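Local structure of methanogen homoaconitase large subunit (Methanocaldococcus jannaschii, 4KP2) at residues I315-L328 with D346-V358. The protein forms the large subunit of an iron-sulfur hydro-lyase that interconverts (R)-homocitrate and homoisocitrate through cis-homoaconitate. Numbering follows the deposited sequence.
Sequences INQVFIGSCTNGRL and DVKLIVIPASKKV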
# COMPACT_ATOMS: atom_id res chain seq x y z
N ILE A 315 -7.27 -14.22 -16.24
CA ILE A 315 -7.28 -13.06 -15.37
C ILE A 315 -5.91 -12.38 -15.34
O ILE A 315 -4.88 -13.04 -15.49
CB ILE A 315 -7.73 -13.42 -13.93
CG1 ILE A 315 -7.05 -14.71 -13.46
CG2 ILE A 315 -9.23 -13.58 -13.87
CD1 ILE A 315 -5.75 -14.48 -12.70
N ASN A 316 -5.92 -11.06 -15.16
CA ASN A 316 -4.68 -10.30 -15.16
C ASN A 316 -4.35 -9.72 -13.79
O ASN A 316 -3.23 -9.28 -13.54
CB ASN A 316 -4.75 -9.18 -16.19
CG ASN A 316 -5.20 -9.67 -17.55
OD1 ASN A 316 -6.22 -9.22 -18.08
ND2 ASN A 316 -4.44 -10.60 -18.13
N GLN A 317 -5.34 -9.72 -12.89
CA GLN A 317 -5.15 -9.20 -11.55
C GLN A 317 -6.11 -9.88 -10.57
O GLN A 317 -7.22 -10.25 -10.94
CB GLN A 317 -5.37 -7.68 -11.53
CG GLN A 317 -5.05 -7.02 -10.20
CD GLN A 317 -5.27 -5.52 -10.22
OE1 GLN A 317 -4.34 -4.75 -10.46
NE2 GLN A 317 -6.50 -5.09 -9.97
N VAL A 318 -5.66 -10.06 -9.33
CA VAL A 318 -6.50 -10.65 -8.30
C VAL A 318 -6.43 -9.84 -7.02
O VAL A 318 -5.34 -9.60 -6.49
CB VAL A 318 -6.10 -12.11 -7.99
CG1 VAL A 318 -6.91 -12.64 -6.82
CG2 VAL A 318 -6.28 -12.99 -9.22
N PHE A 319 -7.58 -9.40 -6.53
CA PHE A 319 -7.63 -8.66 -5.27
C PHE A 319 -8.32 -9.46 -4.17
O PHE A 319 -9.38 -10.04 -4.38
CB PHE A 319 -8.33 -7.32 -5.45
CG PHE A 319 -8.61 -6.61 -4.16
CD1 PHE A 319 -7.56 -6.18 -3.36
CD2 PHE A 319 -9.91 -6.37 -3.75
CE1 PHE A 319 -7.81 -5.53 -2.16
CE2 PHE A 319 -10.16 -5.71 -2.56
CZ PHE A 319 -9.11 -5.29 -1.77
N ILE A 320 -7.69 -9.49 -3.00
CA ILE A 320 -8.24 -10.20 -1.85
C ILE A 320 -8.21 -9.32 -0.61
O ILE A 320 -7.14 -8.99 -0.10
CB ILE A 320 -7.45 -11.48 -1.55
CG1 ILE A 320 -7.52 -12.45 -2.74
CG2 ILE A 320 -7.98 -12.15 -0.30
CD1 ILE A 320 -6.74 -13.73 -2.52
N GLY A 321 -9.39 -8.94 -0.12
CA GLY A 321 -9.47 -8.23 1.14
C GLY A 321 -10.31 -6.97 1.15
O GLY A 321 -9.77 -5.86 1.23
N SER A 322 -11.62 -7.12 1.08
CA SER A 322 -12.53 -6.00 1.24
C SER A 322 -13.34 -6.20 2.51
O SER A 322 -12.99 -7.02 3.36
CB SER A 322 -13.46 -5.86 0.03
OG SER A 322 -14.27 -7.01 -0.11
N CYS A 323 -14.43 -5.44 2.65
CA CYS A 323 -15.32 -5.60 3.80
C CYS A 323 -16.00 -6.96 3.74
O CYS A 323 -16.36 -7.53 4.77
CB CYS A 323 -16.36 -4.49 3.83
SG CYS A 323 -17.56 -4.64 5.17
N THR A 324 -16.18 -7.47 2.53
CA THR A 324 -16.83 -8.76 2.32
C THR A 324 -15.92 -9.91 2.73
O THR A 324 -16.34 -10.82 3.45
CB THR A 324 -17.23 -8.95 0.85
OG1 THR A 324 -16.11 -9.44 0.11
CG2 THR A 324 -17.69 -7.63 0.25
N ASN A 325 -14.67 -9.86 2.27
CA ASN A 325 -13.72 -10.94 2.53
C ASN A 325 -12.31 -10.44 2.82
O ASN A 325 -11.38 -10.72 2.06
CB ASN A 325 -13.69 -11.91 1.35
CG ASN A 325 -14.98 -12.69 1.21
OD1 ASN A 325 -15.59 -12.72 0.13
ND2 ASN A 325 -15.42 -13.33 2.29
N GLY A 326 -12.15 -9.71 3.92
CA GLY A 326 -10.85 -9.19 4.29
C GLY A 326 -10.45 -9.57 5.70
O GLY A 326 -9.41 -9.14 6.20
N ARG A 327 -11.28 -10.38 6.35
CA ARG A 327 -11.03 -10.78 7.73
C ARG A 327 -10.00 -11.91 7.81
O ARG A 327 -9.47 -12.35 6.79
CB ARG A 327 -12.34 -11.19 8.41
CG ARG A 327 -13.24 -10.00 8.73
CD ARG A 327 -14.67 -10.45 8.99
NE ARG A 327 -15.32 -10.90 7.77
CZ ARG A 327 -15.95 -10.10 6.92
NH1 ARG A 327 -16.00 -8.79 7.15
NH2 ARG A 327 -16.52 -10.59 5.83
N LEU A 328 -9.72 -12.36 9.03
CA LEU A 328 -8.69 -13.36 9.28
C LEU A 328 -8.98 -14.67 8.56
O LEU A 328 -8.10 -15.25 7.93
CB LEU A 328 -8.57 -13.62 10.78
CG LEU A 328 -7.16 -13.70 11.38
CD1 LEU A 328 -7.21 -14.27 12.78
CD2 LEU A 328 -6.23 -14.53 10.50
N ASP A 346 1.72 -13.58 -15.30
CA ASP A 346 0.93 -12.56 -15.98
C ASP A 346 -0.19 -11.97 -15.13
O ASP A 346 -1.05 -11.25 -15.64
CB ASP A 346 0.37 -13.10 -17.30
CG ASP A 346 1.46 -13.46 -18.29
OD1 ASP A 346 2.43 -12.67 -18.42
OD2 ASP A 346 1.35 -14.52 -18.94
N VAL A 347 -0.18 -12.28 -13.84
CA VAL A 347 -1.19 -11.75 -12.92
C VAL A 347 -0.57 -11.19 -11.65
O VAL A 347 0.27 -11.82 -11.01
CB VAL A 347 -2.27 -12.81 -12.58
CG1 VAL A 347 -1.68 -14.20 -12.63
CG2 VAL A 347 -2.91 -12.53 -11.23
N LYS A 348 -0.98 -9.97 -11.29
CA LYS A 348 -0.51 -9.32 -10.08
C LYS A 348 -1.51 -9.48 -8.95
O LYS A 348 -2.69 -9.17 -9.10
CB LYS A 348 -0.24 -7.84 -10.35
CG LYS A 348 -1.31 -7.16 -11.18
CD LYS A 348 -0.83 -5.83 -11.73
CE LYS A 348 -1.85 -5.23 -12.68
NZ LYS A 348 -1.34 -4.01 -13.35
N LEU A 349 -1.04 -9.99 -7.81
CA LEU A 349 -1.91 -10.24 -6.67
C LEU A 349 -1.84 -9.11 -5.65
O LEU A 349 -0.76 -8.69 -5.24
CB LEU A 349 -1.55 -11.57 -6.00
CG LEU A 349 -2.30 -11.92 -4.72
CD1 LEU A 349 -3.79 -11.98 -4.97
CD2 LEU A 349 -1.79 -13.23 -4.16
N ILE A 350 -3.01 -8.62 -5.24
CA ILE A 350 -3.09 -7.55 -4.25
C ILE A 350 -3.84 -8.02 -3.01
O ILE A 350 -4.98 -8.47 -3.10
CB ILE A 350 -3.79 -6.31 -4.81
CG1 ILE A 350 -3.07 -5.81 -6.07
CG2 ILE A 350 -3.87 -5.21 -3.77
CD1 ILE A 350 -3.74 -4.63 -6.73
N VAL A 351 -3.19 -7.93 -1.85
CA VAL A 351 -3.79 -8.37 -0.60
C VAL A 351 -3.87 -7.23 0.42
O VAL A 351 -2.86 -6.63 0.77
CB VAL A 351 -3.01 -9.54 0.02
CG1 VAL A 351 -3.66 -9.97 1.33
CG2 VAL A 351 -2.94 -10.70 -0.95
N ILE A 352 -5.09 -6.95 0.88
CA ILE A 352 -5.31 -5.89 1.86
C ILE A 352 -6.20 -6.38 3.00
O ILE A 352 -7.38 -6.63 2.80
CB ILE A 352 -5.97 -4.65 1.23
CG1 ILE A 352 -5.12 -4.10 0.09
CG2 ILE A 352 -6.21 -3.58 2.28
CD1 ILE A 352 -5.70 -2.88 -0.57
N PRO A 353 -5.62 -6.51 4.21
CA PRO A 353 -6.41 -6.92 5.38
C PRO A 353 -7.48 -5.88 5.70
O PRO A 353 -7.25 -4.69 5.52
CB PRO A 353 -5.36 -6.98 6.50
CG PRO A 353 -4.24 -6.10 6.03
CD PRO A 353 -4.21 -6.25 4.54
N ALA A 354 -8.63 -6.34 6.19
CA ALA A 354 -9.76 -5.46 6.43
C ALA A 354 -9.56 -4.54 7.63
O ALA A 354 -10.24 -3.52 7.75
CB ALA A 354 -11.04 -6.27 6.60
N SER A 355 -8.63 -4.89 8.51
CA SER A 355 -8.41 -4.11 9.72
C SER A 355 -6.97 -4.12 10.19
O SER A 355 -6.12 -4.82 9.64
CB SER A 355 -9.32 -4.61 10.84
OG SER A 355 -9.08 -3.91 12.05
N LYS A 356 -6.70 -3.31 11.22
CA LYS A 356 -5.38 -3.26 11.84
C LYS A 356 -5.21 -4.47 12.76
O LYS A 356 -4.14 -5.08 12.80
CB LYS A 356 -5.23 -1.97 12.65
CG LYS A 356 -4.01 -1.93 13.55
CD LYS A 356 -3.99 -0.66 14.38
CE LYS A 356 -2.88 -0.68 15.41
NZ LYS A 356 -2.86 0.56 16.23
N LYS A 357 -6.27 -4.81 13.48
CA LYS A 357 -6.27 -5.96 14.37
C LYS A 357 -6.10 -7.24 13.56
O LYS A 357 -5.32 -8.12 13.94
CB LYS A 357 -7.56 -6.02 15.18
CG LYS A 357 -7.62 -7.19 16.14
CD LYS A 357 -8.96 -7.23 16.86
CE LYS A 357 -9.18 -5.98 17.70
NZ LYS A 357 -10.50 -6.01 18.39
N VAL A 358 -6.83 -7.34 12.45
CA VAL A 358 -6.73 -8.48 11.56
C VAL A 358 -5.33 -8.60 10.98
O VAL A 358 -4.78 -9.70 10.87
CB VAL A 358 -7.75 -8.37 10.40
CG1 VAL A 358 -7.57 -9.51 9.41
CG2 VAL A 358 -9.17 -8.36 10.95
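F319 and I350 lie on the same face of the sheet, and F319 holds CG anti to its own backbone N (chi1 171°), which turns the CD1-CE1 side of the ring toward the neighbouring strand. There CD1 of F319 lies 3.8 Å from CG2 of I350. Further along the ring, CE1 of F319 touches CD1 of I352 at 3.7 Å, and CG1 of I352 sits in the ring plane at its edge. Q317 follows the same course, with chi1 -174° and an extended chain. Its OE1 reaches CE of K348 at 3.4 Å and also touches CD1 of I350. NE2 of Q317 donates a hydrogen bond to the backbone O of G392. With an alanine in place of Q317, the G392 carbonyl would probably lose this donor, and K348 and I350 their contact with the amide. On the other face, CD1 of L349 packs on CG1 of V318 at 3.7 Å, and CG2 of V347 touches both CD1 of I315 and CG2 of V318.

The backbones run parallel, with strand axes 12° apart. Five hydrogen bonds join them, from K348 N-N316 O to I352 N-I320 O. The straightest is I350 N to V318 O, 2.8 Å long. Beyond the strands, A354 N bonds to G326 O at 2.9 Å. CB of A354 rests on the same carbonyl, and G326 has no side chain to collide with it. V358 CG1 then packs against the backbone at L328, where the next helix begins.

C323, a predicted ligand of the [4Fe-4S] cluster, lies in the loop after strand 317-320. R327 NH1 donates to its carbonyl O at 2.7 Å. Strand 317-320, helix 328-338 and strand 348-351 form a beta-alpha-beta unit in the parallel sheet of an aconitase-family alpha-beta-alpha sandwich.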